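Local coordinates for F5/8 type C domain protein (Clostridium perfringens, PDB 7JRM) that probably binds mucin glycans through a carbohydrate-binding module, as part of the O-glycopeptidase ZmpB, at residues H131-I136 with K201-V206; V164-Y169 with D214-A219; V358-P363 with K397-E402; E402-A407 with F447-F452. One frame throughout, in Å; residues are numbered along the deposited sequence.

Contact 1 (H131-I136 with K201-V206); sequences HSYSEI and KLVVDV. With CA (calcium ion), chain B.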
loop_
_atom_site.group_PDB
_atom_site.type_symbol
_atom_site.label_atom_id
_atom_site.label_comp_id
_atom_site.label_asym_id
_atom_site.label_seq_id
_atom_site.Cartn_x
_atom_site.Cartn_y
_atom_site.Cartn_z
ATOM N N HIS A 131 -13.778 1.897 44.726
ATOM C CA HIS A 131 -14.471 2.735 45.695
ATOM C C HIS A 131 -13.449 3.249 46.698
ATOM O O HIS A 131 -12.663 2.463 47.235
ATOM C CB HIS A 131 -15.573 1.935 46.401
ATOM C CG HIS A 131 -16.561 2.776 47.149
ATOM N ND1 HIS A 131 -16.202 3.588 48.201
ATOM C CD2 HIS A 131 -17.902 2.910 47.009
ATOM C CE1 HIS A 131 -17.277 4.195 48.671
ATOM N NE2 HIS A 131 -18.321 3.802 47.964
ATOM N N SER A 132 -13.451 4.558 46.933
ATOM C CA SER A 132 -12.542 5.138 47.914
ATOM C C SER A 132 -12.882 4.626 49.309
ATOM O O SER A 132 -14.044 4.356 49.625
ATOM C CB SER A 132 -12.620 6.665 47.875
ATOM O OG SER A 132 -13.581 7.147 48.797
ATOM N N TYR A 133 -11.858 4.457 50.145
ATOM C CA TYR A 133 -10.456 4.629 49.770
ATOM C C TYR A 133 -9.946 3.353 49.109
ATOM O O TYR A 133 -10.269 2.252 49.551
ATOM C CB TYR A 133 -9.615 4.976 51.004
ATOM C CG TYR A 133 -8.149 5.224 50.726
ATOM C CD1 TYR A 133 -7.213 4.208 50.870
ATOM C CD2 TYR A 133 -7.699 6.478 50.334
ATOM C CE1 TYR A 133 -5.871 4.431 50.622
ATOM C CE2 TYR A 133 -6.359 6.711 50.084
ATOM C CZ TYR A 133 -5.450 5.683 50.229
ATOM O OH TYR A 133 -4.116 5.910 49.982
ATOM N N SER A 134 -9.153 3.498 48.048
ATOM C CA SER A 134 -8.728 2.351 47.261
ATOM C C SER A 134 -7.270 2.490 46.857
ATOM O O SER A 134 -6.816 3.577 46.488
ATOM C CB SER A 134 -9.596 2.187 46.008
ATOM O OG SER A 134 -9.164 1.082 45.234
ATOM N N GLU A 135 -6.545 1.373 46.926
ATOM C CA GLU A 135 -5.163 1.286 46.463
ATOM C C GLU A 135 -5.022 -0.008 45.674
ATOM O O GLU A 135 -5.137 -1.098 46.244
ATOM C CB GLU A 135 -4.176 1.322 47.630
ATOM C CG GLU A 135 -3.931 2.705 48.206
ATOM C CD GLU A 135 -2.778 2.725 49.191
ATOM O OE1 GLU A 135 -2.114 1.679 49.352
ATOM O OE2 GLU A 135 -2.537 3.785 49.806
ATOM N N ILE A 136 -4.781 0.108 44.371
ATOM C CA ILE A 136 -4.644 -1.045 43.488
ATOM C C ILE A 136 -3.266 -0.982 42.846
ATOM O O ILE A 136 -2.911 0.024 42.220
ATOM C CB ILE A 136 -5.749 -1.083 42.421
ATOM C CG1 ILE A 136 -7.125 -0.949 43.078
ATOM C CG2 ILE A 136 -5.672 -2.373 41.623
ATOM C CD1 ILE A 136 -8.278 -0.966 42.096
ATOM N N LYS A 201 0.701 2.211 41.237
ATOM C CA LYS A 201 -0.307 2.178 42.289
ATOM C C LYS A 201 -1.393 3.190 41.961
ATOM O O LYS A 201 -1.122 4.392 41.877
ATOM C CB LYS A 201 0.314 2.472 43.655
ATOM C CG LYS A 201 -0.649 2.336 44.823
ATOM C CD LYS A 201 0.099 2.267 46.146
ATOM C CE LYS A 201 1.051 3.443 46.303
ATOM N NZ LYS A 201 1.706 3.459 47.640
ATOM N N LEU A 202 -2.616 2.701 41.776
ATOM C CA LEU A 202 -3.765 3.537 41.454
ATOM C C LEU A 202 -4.529 3.835 42.739
ATOM O O LEU A 202 -5.049 2.918 43.383
ATOM C CB LEU A 202 -4.663 2.846 40.431
ATOM C CG LEU A 202 -3.961 2.325 39.174
ATOM C CD1 LEU A 202 -4.970 1.710 38.219
ATOM C CD2 LEU A 202 -3.177 3.437 38.492
ATOM N N VAL A 203 -4.599 5.112 43.106
ATOM C CA VAL A 203 -5.133 5.538 44.395
ATOM C C VAL A 203 -6.357 6.413 44.164
ATOM O O VAL A 203 -6.315 7.354 43.362
ATOM C CB VAL A 203 -4.075 6.288 45.223
ATOM C CG1 VAL A 203 -4.700 6.882 46.477
ATOM C CG2 VAL A 203 -2.930 5.354 45.585
ATOM N N VAL A 204 -7.440 6.102 44.871
ATOM C CA VAL A 204 -8.663 6.897 44.863
ATOM C C VAL A 204 -8.863 7.398 46.288
ATOM O O VAL A 204 -9.278 6.635 47.170
ATOM C CB VAL A 204 -9.877 6.095 44.380
ATOM C CG1 VAL A 204 -11.124 6.967 44.386
ATOM C CG2 VAL A 204 -9.621 5.524 42.994
ATOM N N ASP A 205 -8.570 8.672 46.525
ATOM C CA ASP A 205 -8.728 9.248 47.851
ATOM C C ASP A 205 -10.164 9.721 48.066
ATOM O O ASP A 205 -10.975 9.786 47.139
ATOM C CB ASP A 205 -7.742 10.396 48.065
ATOM C CG ASP A 205 -7.209 10.444 49.483
ATOM O OD1 ASP A 205 -7.933 10.011 50.404
ATOM O OD2 ASP A 205 -6.066 10.910 49.678
ATOM N N VAL A 206 -10.472 10.064 49.318
ATOM C CA VAL A 206 -11.858 10.289 49.718
ATOM C C VAL A 206 -12.329 11.730 49.553
ATOM O O VAL A 206 -13.544 11.974 49.587
ATOM C CB VAL A 206 -12.070 9.849 51.178
ATOM C CG1 VAL A 206 -11.731 8.375 51.340
ATOM C CG2 VAL A 206 -11.226 10.700 52.116
HETATM CA CA CA B . -15.835 11.648 49.152
HETATM O O HOH W 1 -7.784 2.467 43.109
HETATM O O HOH W 2 -0.153 4.882 49.090
HETATM O O HOH W 3 0.599 1.715 50.072
HETATM O O HOH W 4 -18.188 11.490 49.652
#

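Contact 2 (V164-Y169 with D214-A219); sequences VKFKVY and DHADWA. With CA (calcium ion), chain B.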
loop_
_atom_site.group_PDB
_atom_site.type_symbol
_atom_site.label_atom_id
_atom_site.label_comp_id
_atom_site.label_asym_id
_atom_site.label_seq_id
_atom_site.Cartn_x
_atom_site.Cartn_y
_atom_site.Cartn_z
ATOM N N VAL A 164 -14.094 12.357 44.946
ATOM C CA VAL A 164 -12.859 11.595 45.069
ATOM C C VAL A 164 -11.713 12.395 44.461
ATOM O O VAL A 164 -11.908 13.465 43.878
ATOM C CB VAL A 164 -12.952 10.208 44.396
ATOM C CG1 VAL A 164 -13.975 9.333 45.095
ATOM C CG2 VAL A 164 -13.282 10.356 42.923
ATOM N N LYS A 165 -10.504 11.863 44.609
ATOM C CA LYS A 165 -9.326 12.373 43.925
ATOM C C LYS A 165 -8.495 11.187 43.466
ATOM O O LYS A 165 -8.186 10.298 44.265
ATOM C CB LYS A 165 -8.492 13.288 44.829
ATOM C CG LYS A 165 -7.311 13.934 44.120
ATOM C CD LYS A 165 -6.331 14.551 45.103
ATOM C CE LYS A 165 -7.046 15.390 46.149
ATOM N NZ LYS A 165 -6.454 15.201 47.502
ATOM N N PHE A 166 -8.145 11.170 42.185
ATOM C CA PHE A 166 -7.361 10.083 41.621
ATOM C C PHE A 166 -5.882 10.434 41.659
ATOM O O PHE A 166 -5.488 11.555 41.331
ATOM C CB PHE A 166 -7.792 9.791 40.184
ATOM C CG PHE A 166 -9.213 9.324 40.061
ATOM C CD1 PHE A 166 -10.250 10.237 39.995
ATOM C CD2 PHE A 166 -9.511 7.973 40.011
ATOM C CE1 PHE A 166 -11.558 9.813 39.880
ATOM C CE2 PHE A 166 -10.818 7.543 39.896
ATOM C CZ PHE A 166 -11.843 8.466 39.832
ATOM N N LYS A 167 -5.067 9.465 42.071
ATOM C CA LYS A 167 -3.623 9.627 42.133
ATOM C C LYS A 167 -2.958 8.390 41.553
ATOM O O LYS A 167 -3.454 7.271 41.704
ATOM C CB LYS A 167 -3.141 9.854 43.574
ATOM C CG LYS A 167 -3.805 11.029 44.275
ATOM C CD LYS A 167 -3.300 11.183 45.699
ATOM C CE LYS A 167 -4.329 11.881 46.573
ATOM N NZ LYS A 167 -3.921 11.904 48.005
ATOM N N VAL A 168 -1.829 8.601 40.883
ATOM C CA VAL A 168 -1.070 7.527 40.251
ATOM C C VAL A 168 0.354 7.575 40.786
ATOM O O VAL A 168 1.052 8.584 40.622
ATOM C CB VAL A 168 -1.084 7.636 38.719
ATOM C CG1 VAL A 168 -0.100 6.649 38.110
ATOM C CG2 VAL A 168 -2.487 7.394 38.185
ATOM N N TYR A 169 0.780 6.490 41.424
ATOM C CA TYR A 169 2.127 6.360 41.956
ATOM C C TYR A 169 2.918 5.381 41.101
ATOM O O TYR A 169 2.404 4.328 40.712
ATOM C CB TYR A 169 2.101 5.885 43.411
ATOM C CG TYR A 169 1.502 6.886 44.374
ATOM C CD1 TYR A 169 2.312 7.712 45.142
ATOM C CD2 TYR A 169 0.124 7.006 44.516
ATOM C CE1 TYR A 169 1.771 8.628 46.023
ATOM C CE2 TYR A 169 -0.427 7.921 45.394
ATOM C CZ TYR A 169 0.399 8.728 46.146
ATOM O OH TYR A 169 -0.145 9.639 47.022
ATOM N N ASP A 214 -18.665 7.090 47.067
ATOM C CA ASP A 214 -17.479 7.386 46.265
ATOM C C ASP A 214 -17.204 6.259 45.266
ATOM O O ASP A 214 -16.189 5.566 45.320
ATOM C CB ASP A 214 -16.279 7.626 47.172
ATOM C CG ASP A 214 -16.227 9.043 47.710
ATOM O OD1 ASP A 214 -17.117 9.849 47.361
ATOM O OD2 ASP A 214 -15.291 9.351 48.476
ATOM N N HIS A 215 -18.139 6.088 44.336
ATOM C CA HIS A 215 -17.963 5.135 43.247
ATOM C C HIS A 215 -17.044 5.750 42.200
ATOM O O HIS A 215 -17.390 6.764 41.586
ATOM C CB HIS A 215 -19.310 4.762 42.631
ATOM C CG HIS A 215 -20.216 4.008 43.555
ATOM N ND1 HIS A 215 -21.251 3.220 43.100
ATOM C CD2 HIS A 215 -20.246 3.926 44.906
ATOM C CE1 HIS A 215 -21.877 2.681 44.130
ATOM N NE2 HIS A 215 -21.288 3.093 45.239
ATOM N N ALA A 216 -15.873 5.147 42.002
ATOM C CA ALA A 216 -14.860 5.686 41.106
ATOM C C ALA A 216 -14.456 4.639 40.081
ATOM O O ALA A 216 -14.384 3.447 40.393
ATOM C CB ALA A 216 -13.626 6.157 41.884
ATOM N N ASP A 217 -14.185 5.092 38.858
ATOM C CA ASP A 217 -13.803 4.216 37.760
ATOM C C ASP A 217 -12.444 4.614 37.205
ATOM O O ASP A 217 -12.171 5.800 36.995
ATOM C CB ASP A 217 -14.826 4.256 36.620
ATOM C CG ASP A 217 -16.204 3.824 37.054
ATOM O OD1 ASP A 217 -16.309 2.959 37.948
ATOM O OD2 ASP A 217 -17.183 4.345 36.484
ATOM N N TRP A 218 -11.600 3.611 36.968
ATOM C CA TRP A 218 -10.430 3.759 36.107
ATOM C C TRP A 218 -10.848 3.260 34.727
ATOM O O TRP A 218 -10.622 2.110 34.351
ATOM C CB TRP A 218 -9.233 2.989 36.661
ATOM C CG TRP A 218 -8.831 3.400 38.046
ATOM C CD1 TRP A 218 -9.287 2.878 39.220
ATOM C CD2 TRP A 218 -7.884 4.415 38.399
ATOM N NE1 TRP A 218 -8.685 3.506 40.284
ATOM C CE2 TRP A 218 -7.819 4.455 39.806
ATOM C CE3 TRP A 218 -7.085 5.295 37.662
ATOM C CZ2 TRP A 218 -6.990 5.343 40.490
ATOM C CZ3 TRP A 218 -6.262 6.174 38.344
ATOM C CH2 TRP A 218 -6.219 6.190 39.744
ATOM N N ALA A 219 -11.489 4.147 33.971
ATOM C CA ALA A 219 -12.113 3.768 32.710
ATOM C C ALA A 219 -11.074 3.655 31.602
ATOM O O ALA A 219 -10.254 4.560 31.413
ATOM C CB ALA A 219 -13.189 4.781 32.324
HETATM CA CA CA B . -15.835 11.648 49.152
HETATM O O HOH W 4 -18.188 11.490 49.652
#

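Contact 3 (V358-P363 with K397-E402); sequences VKDLRP and KVYNRE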
loop_
_atom_site.group_PDB
_atom_site.type_symbol
_atom_site.label_atom_id
_atom_site.label_comp_id
_atom_site.label_asym_id
_atom_site.label_seq_id
_atom_site.Cartn_x
_atom_site.Cartn_y
_atom_site.Cartn_z
ATOM N N VAL A 358 2.959 -11.391 -43.390
ATOM C CA VAL A 358 3.400 -11.768 -42.051
ATOM C C VAL A 358 2.693 -13.047 -41.628
ATOM O O VAL A 358 1.478 -13.196 -41.815
ATOM C CB VAL A 358 3.139 -10.632 -41.043
ATOM C CG1 VAL A 358 3.601 -11.035 -39.651
ATOM C CG2 VAL A 358 3.834 -9.357 -41.492
ATOM N N LYS A 359 3.458 -13.974 -41.048
ATOM C CA LYS A 359 2.928 -15.231 -40.537
ATOM C C LYS A 359 3.208 -15.420 -39.051
ATOM O O LYS A 359 2.967 -16.511 -38.520
ATOM C CB LYS A 359 3.506 -16.410 -41.326
ATOM C CG LYS A 359 4.990 -16.636 -41.081
ATOM C CD LYS A 359 5.472 -17.933 -41.707
ATOM C CE LYS A 359 6.938 -18.182 -41.395
ATOM N NZ LYS A 359 7.473 -19.358 -42.137
ATOM N N ASP A 360 3.708 -14.392 -38.367
ATOM C CA ASP A 360 4.115 -14.523 -36.970
ATOM C C ASP A 360 3.892 -13.185 -36.280
ATOM O O ASP A 360 4.614 -12.222 -36.549
ATOM C CB ASP A 360 5.576 -14.957 -36.871
ATOM C CG ASP A 360 5.982 -15.334 -35.460
ATOM O OD1 ASP A 360 7.178 -15.622 -35.245
ATOM O OD2 ASP A 360 5.110 -15.345 -34.567
ATOM N N LEU A 361 2.901 -13.129 -35.391
ATOM C CA LEU A 361 2.590 -11.925 -34.632
ATOM C C LEU A 361 3.264 -11.894 -33.266
ATOM O O LEU A 361 2.997 -10.981 -32.478
ATOM C CB LEU A 361 1.076 -11.786 -34.452
ATOM C CG LEU A 361 0.198 -11.756 -35.702
ATOM C CD1 LEU A 361 -1.223 -11.358 -35.335
ATOM C CD2 LEU A 361 0.772 -10.811 -36.742
ATOM N N ARG A 362 4.127 -12.865 -32.971
ATOM C CA ARG A 362 4.737 -12.935 -31.647
ATOM C C ARG A 362 5.602 -11.730 -31.275
ATOM O O ARG A 362 5.679 -11.429 -30.071
ATOM C CB ARG A 362 5.548 -14.234 -31.529
ATOM C CG ARG A 362 4.685 -15.469 -31.306
ATOM C CD ARG A 362 5.516 -16.738 -31.286
ATOM N NE ARG A 362 6.187 -16.972 -32.560
ATOM C CZ ARG A 362 7.115 -17.904 -32.754
ATOM N NH1 ARG A 362 7.676 -18.047 -33.947
ATOM N NH2 ARG A 362 7.480 -18.695 -31.753
ATOM N N PRO A 363 6.278 -11.031 -32.196
ATOM C CA PRO A 363 6.979 -9.800 -31.790
ATOM C C PRO A 363 6.075 -8.743 -31.175
ATOM O O PRO A 363 6.580 -7.850 -30.484
ATOM C CB PRO A 363 7.603 -9.307 -33.101
ATOM C CG PRO A 363 7.850 -10.550 -33.864
ATOM C CD PRO A 363 6.681 -11.448 -33.553
ATOM N N LYS A 397 2.492 -23.757 -39.354
ATOM C CA LYS A 397 2.196 -23.096 -38.090
ATOM C C LYS A 397 2.236 -21.586 -38.301
ATOM O O LYS A 397 3.277 -21.030 -38.668
ATOM C CB LYS A 397 3.169 -23.527 -36.989
ATOM C CG LYS A 397 4.644 -23.391 -37.328
ATOM N N VAL A 398 1.095 -20.935 -38.094
ATOM C CA VAL A 398 0.978 -19.484 -38.174
ATOM C C VAL A 398 0.659 -18.975 -36.777
ATOM O O VAL A 398 -0.389 -19.309 -36.210
ATOM C CB VAL A 398 -0.098 -19.054 -39.183
ATOM C CG1 VAL A 398 -0.027 -17.554 -39.428
ATOM C CG2 VAL A 398 0.063 -19.821 -40.488
ATOM N N TYR A 399 1.561 -18.173 -36.219
ATOM C CA TYR A 399 1.458 -17.745 -34.832
ATOM C C TYR A 399 0.704 -16.428 -34.719
ATOM O O TYR A 399 0.931 -15.497 -35.498
ATOM C CB TYR A 399 2.849 -17.594 -34.213
ATOM C CG TYR A 399 3.641 -18.878 -34.143
ATOM C CD1 TYR A 399 4.600 -19.176 -35.101
ATOM C CD2 TYR A 399 3.437 -19.787 -33.114
ATOM C CE1 TYR A 399 5.331 -20.348 -35.040
ATOM C CE2 TYR A 399 4.163 -20.961 -33.045
ATOM C CZ TYR A 399 5.108 -21.236 -34.010
ATOM O OH TYR A 399 5.833 -22.404 -33.945
ATOM N N ASN A 400 -0.194 -16.356 -33.741
ATOM C CA ASN A 400 -0.829 -15.101 -33.374
ATOM C C ASN A 400 -0.004 -14.444 -32.268
ATOM O O ASN A 400 1.105 -14.883 -31.951
ATOM C CB ASN A 400 -2.284 -15.335 -32.966
ATOM C CG ASN A 400 -2.420 -16.210 -31.732
ATOM O OD1 ASN A 400 -1.452 -16.814 -31.269
ATOM N ND2 ASN A 400 -3.631 -16.279 -31.190
ATOM N N ARG A 401 -0.540 -13.381 -31.662
ATOM C CA ARG A 401 0.206 -12.680 -30.622
ATOM C C ARG A 401 0.451 -13.565 -29.407
ATOM O O ARG A 401 1.491 -13.443 -28.750
ATOM C CB ARG A 401 -0.532 -11.405 -30.214
ATOM C CG ARG A 401 -0.250 -10.216 -31.115
ATOM C CD ARG A 401 -0.950 -8.968 -30.610
ATOM N NE ARG A 401 -2.388 -9.016 -30.858
ATOM C CZ ARG A 401 -3.209 -7.983 -30.695
ATOM N NH1 ARG A 401 -2.734 -6.816 -30.280
ATOM N NH2 ARG A 401 -4.503 -8.118 -30.946
ATOM N N GLU A 402 -0.480 -14.465 -29.098
ATOM C CA GLU A 402 -0.336 -15.361 -27.958
ATOM C C GLU A 402 0.537 -16.575 -28.263
ATOM O O GLU A 402 0.649 -17.466 -27.414
ATOM C CB GLU A 402 -1.714 -15.822 -27.476
ATOM C CG GLU A 402 -1.972 -15.563 -26.000
#

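Contact 4 (E402-A407 with F447-F452); sequences EGKNVA and FEDEGF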
loop_
_atom_site.group_PDB
_atom_site.type_symbol
_atom_site.label_atom_id
_atom_site.label_comp_id
_atom_site.label_asym_id
_atom_site.label_seq_id
_atom_site.Cartn_x
_atom_site.Cartn_y
_atom_site.Cartn_z
ATOM N N GLU A 402 -0.480 -14.465 -29.098
ATOM C CA GLU A 402 -0.336 -15.361 -27.958
ATOM C C GLU A 402 0.537 -16.575 -28.263
ATOM O O GLU A 402 0.649 -17.466 -27.414
ATOM C CB GLU A 402 -1.714 -15.822 -27.476
ATOM C CG GLU A 402 -1.972 -15.563 -26.000
ATOM N N GLY A 403 1.155 -16.630 -29.440
ATOM C CA GLY A 403 1.989 -17.761 -29.791
ATOM C C GLY A 403 1.235 -19.026 -30.126
ATOM O O GLY A 403 1.812 -20.114 -30.061
ATOM N N LYS A 404 -0.040 -18.916 -30.485
ATOM C CA LYS A 404 -0.871 -20.067 -30.806
ATOM C C LYS A 404 -0.981 -20.230 -32.317
ATOM O O LYS A 404 -1.145 -19.248 -33.047
ATOM C CB LYS A 404 -2.266 -19.912 -30.192
ATOM C CG LYS A 404 -3.331 -20.806 -30.807
ATOM C CD LYS A 404 -4.558 -20.899 -29.915
ATOM C CE LYS A 404 -5.802 -21.239 -30.720
ATOM N NZ LYS A 404 -6.301 -20.070 -31.497
ATOM N N ASN A 405 -0.882 -21.474 -32.779
ATOM C CA ASN A 405 -1.062 -21.770 -34.194
ATOM C C ASN A 405 -2.528 -21.592 -34.570
ATOM O O ASN A 405 -3.408 -22.247 -34.000
ATOM C CB ASN A 405 -0.593 -23.190 -34.503
ATOM C CG ASN A 405 -0.574 -23.489 -35.990
ATOM O OD1 ASN A 405 -0.803 -22.606 -36.818
ATOM N ND2 ASN A 405 -0.297 -24.740 -36.338
ATOM N N VAL A 406 -2.792 -20.706 -35.526
ATOM C CA VAL A 406 -4.152 -20.397 -35.948
ATOM C C VAL A 406 -4.428 -20.910 -37.361
ATOM O O VAL A 406 -5.363 -20.451 -38.014
ATOM C CB VAL A 406 -4.440 -18.891 -35.836
ATOM C CG1 VAL A 406 -4.398 -18.451 -34.380
ATOM C CG2 VAL A 406 -3.446 -18.095 -36.667
ATOM N N ALA A 407 -3.625 -21.856 -37.844
ATOM C CA ALA A 407 -3.854 -22.427 -39.163
ATOM C C ALA A 407 -5.142 -23.239 -39.173
ATOM O O ALA A 407 -5.451 -23.959 -38.218
ATOM C CB ALA A 407 -2.670 -23.300 -39.578
ATOM N N PHE A 447 -5.590 -19.692 -42.759
ATOM C CA PHE A 447 -5.604 -19.408 -41.332
ATOM C C PHE A 447 -6.446 -18.168 -41.073
ATOM O O PHE A 447 -6.538 -17.273 -41.918
ATOM C CB PHE A 447 -4.184 -19.230 -40.772
ATOM C CG PHE A 447 -3.546 -17.910 -41.113
ATOM C CD1 PHE A 447 -2.829 -17.756 -42.287
ATOM C CD2 PHE A 447 -3.640 -16.832 -40.245
ATOM C CE1 PHE A 447 -2.233 -16.549 -42.600
ATOM C CE2 PHE A 447 -3.050 -15.622 -40.553
ATOM C CZ PHE A 447 -2.344 -15.480 -41.731
ATOM N N GLU A 448 -7.063 -18.129 -39.893
ATOM C CA GLU A 448 -7.886 -16.997 -39.496
ATOM C C GLU A 448 -7.892 -16.888 -37.978
ATOM O O GLU A 448 -7.806 -17.892 -37.266
ATOM C CB GLU A 448 -9.318 -17.123 -40.035
ATOM C CG GLU A 448 -10.161 -18.188 -39.349
ATOM C CD GLU A 448 -11.290 -18.691 -40.228
ATOM O OE1 GLU A 448 -12.199 -17.894 -40.542
ATOM O OE2 GLU A 448 -11.270 -19.882 -40.604
ATOM N N ASP A 449 -7.985 -15.652 -37.497
ATOM C CA ASP A 449 -8.041 -15.360 -36.070
ATOM C C ASP A 449 -8.636 -13.966 -35.908
ATOM O O ASP A 449 -9.037 -13.327 -36.885
ATOM C CB ASP A 449 -6.655 -15.471 -35.425
ATOM C CG ASP A 449 -6.722 -15.692 -33.924
ATOM O OD1 ASP A 449 -7.585 -16.475 -33.474
ATOM O OD2 ASP A 449 -5.912 -15.081 -33.195
ATOM N N GLU A 450 -8.692 -13.498 -34.661
ATOM C CA GLU A 450 -9.220 -12.169 -34.376
ATOM C C GLU A 450 -8.360 -11.101 -35.042
ATOM O O GLU A 450 -7.314 -10.714 -34.512
ATOM C CB GLU A 450 -9.297 -11.933 -32.866
ATOM C CG GLU A 450 -9.814 -10.554 -32.476
ATOM C CD GLU A 450 -11.048 -10.150 -33.259
ATOM O OE1 GLU A 450 -10.921 -9.324 -34.188
ATOM O OE2 GLU A 450 -12.147 -10.655 -32.945
ATOM N N GLY A 451 -8.792 -10.629 -36.210
ATOM C CA GLY A 451 -8.068 -9.618 -36.947
ATOM C C GLY A 451 -6.842 -10.106 -37.687
ATOM O O GLY A 451 -6.143 -9.287 -38.296
ATOM N N PHE A 452 -6.558 -11.407 -37.661
ATOM C CA PHE A 452 -5.373 -11.974 -38.300
ATOM C C PHE A 452 -5.813 -13.119 -39.202
ATOM O O PHE A 452 -6.269 -14.157 -38.714
ATOM C CB PHE A 452 -4.363 -12.453 -37.257
ATOM C CG PHE A 452 -3.054 -12.903 -37.839
ATOM C CD1 PHE A 452 -2.449 -12.186 -38.858
ATOM C CD2 PHE A 452 -2.424 -14.039 -37.361
ATOM C CE1 PHE A 452 -1.242 -12.598 -39.393
ATOM C CE2 PHE A 452 -1.217 -14.455 -37.889
ATOM C CZ PHE A 452 -0.625 -13.734 -38.906
HETATM O O HOH W 5 -8.352 -19.613 -33.929
#

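Contact 1 (H131-I136 with K201-V206)
S134 and V204 form a hydrogen-bonded antiparallel pair, as do I136 and L202, with the non-hydrogen-bonded pair E135 and V203 between them. Of the four backbone bonds, L202 N to I136 O is the shortest, 2.7 Å and nearly straight (173°). The tight side carries S134, I136, L202 and V204, all buried; V204 CG1 lies 3.8 Å from S132 CB. S134 OG bonds T95 O and T130 OG1, and a water joins it to L202 O. The other side is looser and wetter. Y133, preceded by a cis peptide, has CG anti to the backbone N (chi1 -178°), and its ring meets V203 CG1 obliquely. D205 OD1 comes to the ring edge, 3.5 Å from Y133 CD2, ring and carboxylate planes 73° apart; D205 OD2 pairs with K167. Y133 OH bonds E135 OE2 at 2.7 Å on the anti lone pair. Two waters bridge K201 NZ to E135, one at OE1 and one at OE2, in place of a salt bridge. V206 CG1 leans on S132 OG (3.4 Å), which bonds D214 OD2. V206 O binds calcium at 2.4 Å, with S163, D208, G210 and D214. Such a strand pair, running into a calcium-binding loop, is characteristic of the NPCBM-type beta-sandwich.

Contact 2 (V164-Y169 with D214-A219)
F166 drives the edge of its ring into the face of W218, an edge-to-face pair with planes at 87° and centroids 5.1 Å apart. Followed outward, F166 CB first meets W218 CH2 at 4.0 Å. CG, anti to the carbonyl carbon (chi1 -63°), carries the ring toward the indole. Beyond it, CD2 stands 3.7 Å from W218 CZ2, above the indole plane and offset toward its rim. F166 CE2 lies 3.6 Å from D217 O, and at the tip CZ lies 3.6 Å from A216 CB. The indole is also met by V168 CG2, 4.0 Å from W218 CZ3, and by K167 O at its edge. At the N-terminal end of the two segments V164 and D214 pass alongside, pointing opposite ways, with V164 CG1 3.5 Å from D214 CG. This methyl contact, which D214 CB shares, backs a carboxylate that grips calcium with both oxygens, OD2 being the nearer at 2.5 Å; S132 OG bonds OD2 as well. Strand 163-170 of the five-stranded sheet and strand 215-224 of the other sheet face each other across the sandwich core, the axes of the two short segments 26° apart, with V150 and I152 of strand 145-152 and L202 and V204 of strand 199-205 around them.

Contact 3 (V358-P363 with K397-E402)
V398 rests its CG1 on K359, 3.3 Å from K359 O, while its own backbone N is held by N405 OD1. Y399 has the largest share of the second segment's buried surface. Its backbone makes a single bridge with D360: Y399 N donates to K359 O (3.2 Å), and Y399 O accepts from L361 N, which lies well above the carbonyl plane. Its ring supports the guanidinium of R362, stacked almost flat (planes at 20°), with R362 CZ over the ring centre, 3.7 Å from the centroid, also a cation-pi contact. D360 CG is anti to the backbone N (chi1 -170°), which places the carboxylate by the arginine. The grip is side-on, each bond 2.8 Å: R362 NE meets D360 OD2 on the syn side, nearly in the guanidinium plane, whereas NH1 meets OD1 from above the carboxylate plane. OD2 also takes R362 N, in an Asx turn, and lies 3.2 Å from Y399 CB. The carboxylate thus holds the arginine over the tyrosine and probably balances its charge. N400 O lies 3.7 Å from R362 CG, whereas the N400 side chain turns to K404 N and D449. R401 follows, its CG beside L361 O and its NH1 bonding L370 O. Both segments lie in loops, the first after strand 350-352 and running into a 3-10 turn at R362, the second before strand 407-413; L361 packs on L373 of strand 372-384, and L361 and V398 both on F452 of strand 452-461.

Contact 4 (E402-A407 with F447-F452)
V406 has the most surface buried here and fits between F447, D449 and F452. Its CG2 lies between the backbone N and the carbonyl carbon and reaches F447 CD2 at 3.8 Å and F452 CD2 at 4.2 Å. Its CG1 meets the carboxylate of D449 instead, 3.6 Å from CG, the two side chains crossing at about a right angle. F447 comes second. Its CB lies 3.2 Å from V406 O. F447 and A407 form a non-hydrogen-bonded antiparallel pair, with F447 CB 3.6 Å from A407 CA. Chi1 of 76° takes CG away from this neighbour, and the ring then sends CE2 over the centre of the F452 face. V406 O also accepts a weak bond from E448 N. D449, third, turns OD2 to N400, while OD1 is linked through a water, by a weak bond, to K404 NZ, itself 4.3 Å away and short of a salt bridge. N405 OD1 accepts from A407 N at 3.1 Å in an Asx turn. D449 and F452 face each other across E450 and G451 with weak backbone bonds in both directions, the pattern of a two-residue beta hairpin; V406 packs beside it just before the chain enters strand 407-413, an inner strand of the mixed sheet.

From the N terminus, contact 1 opens at 131-136 and contact 2 at 164-169 before either closes; contact 1 shuts at 201-206 and contact 2 at 214-219, so the two cross. Contact 1 ties neighbouring strands within one sheet, contact 2 joins that sheet to the opposing one, and both end at the same calcium ion. A helical region, 232-326, then intervenes. Contact 3 closes the excursion from 358-363 to 397-402, and contact 4 starts in series at the shared E402 and closes at 447-452. Together they bind two loops and a hairpin at one end of the C-terminal mixed sheet, about 80-84 Å, centre to centre, from contacts 1 and 2.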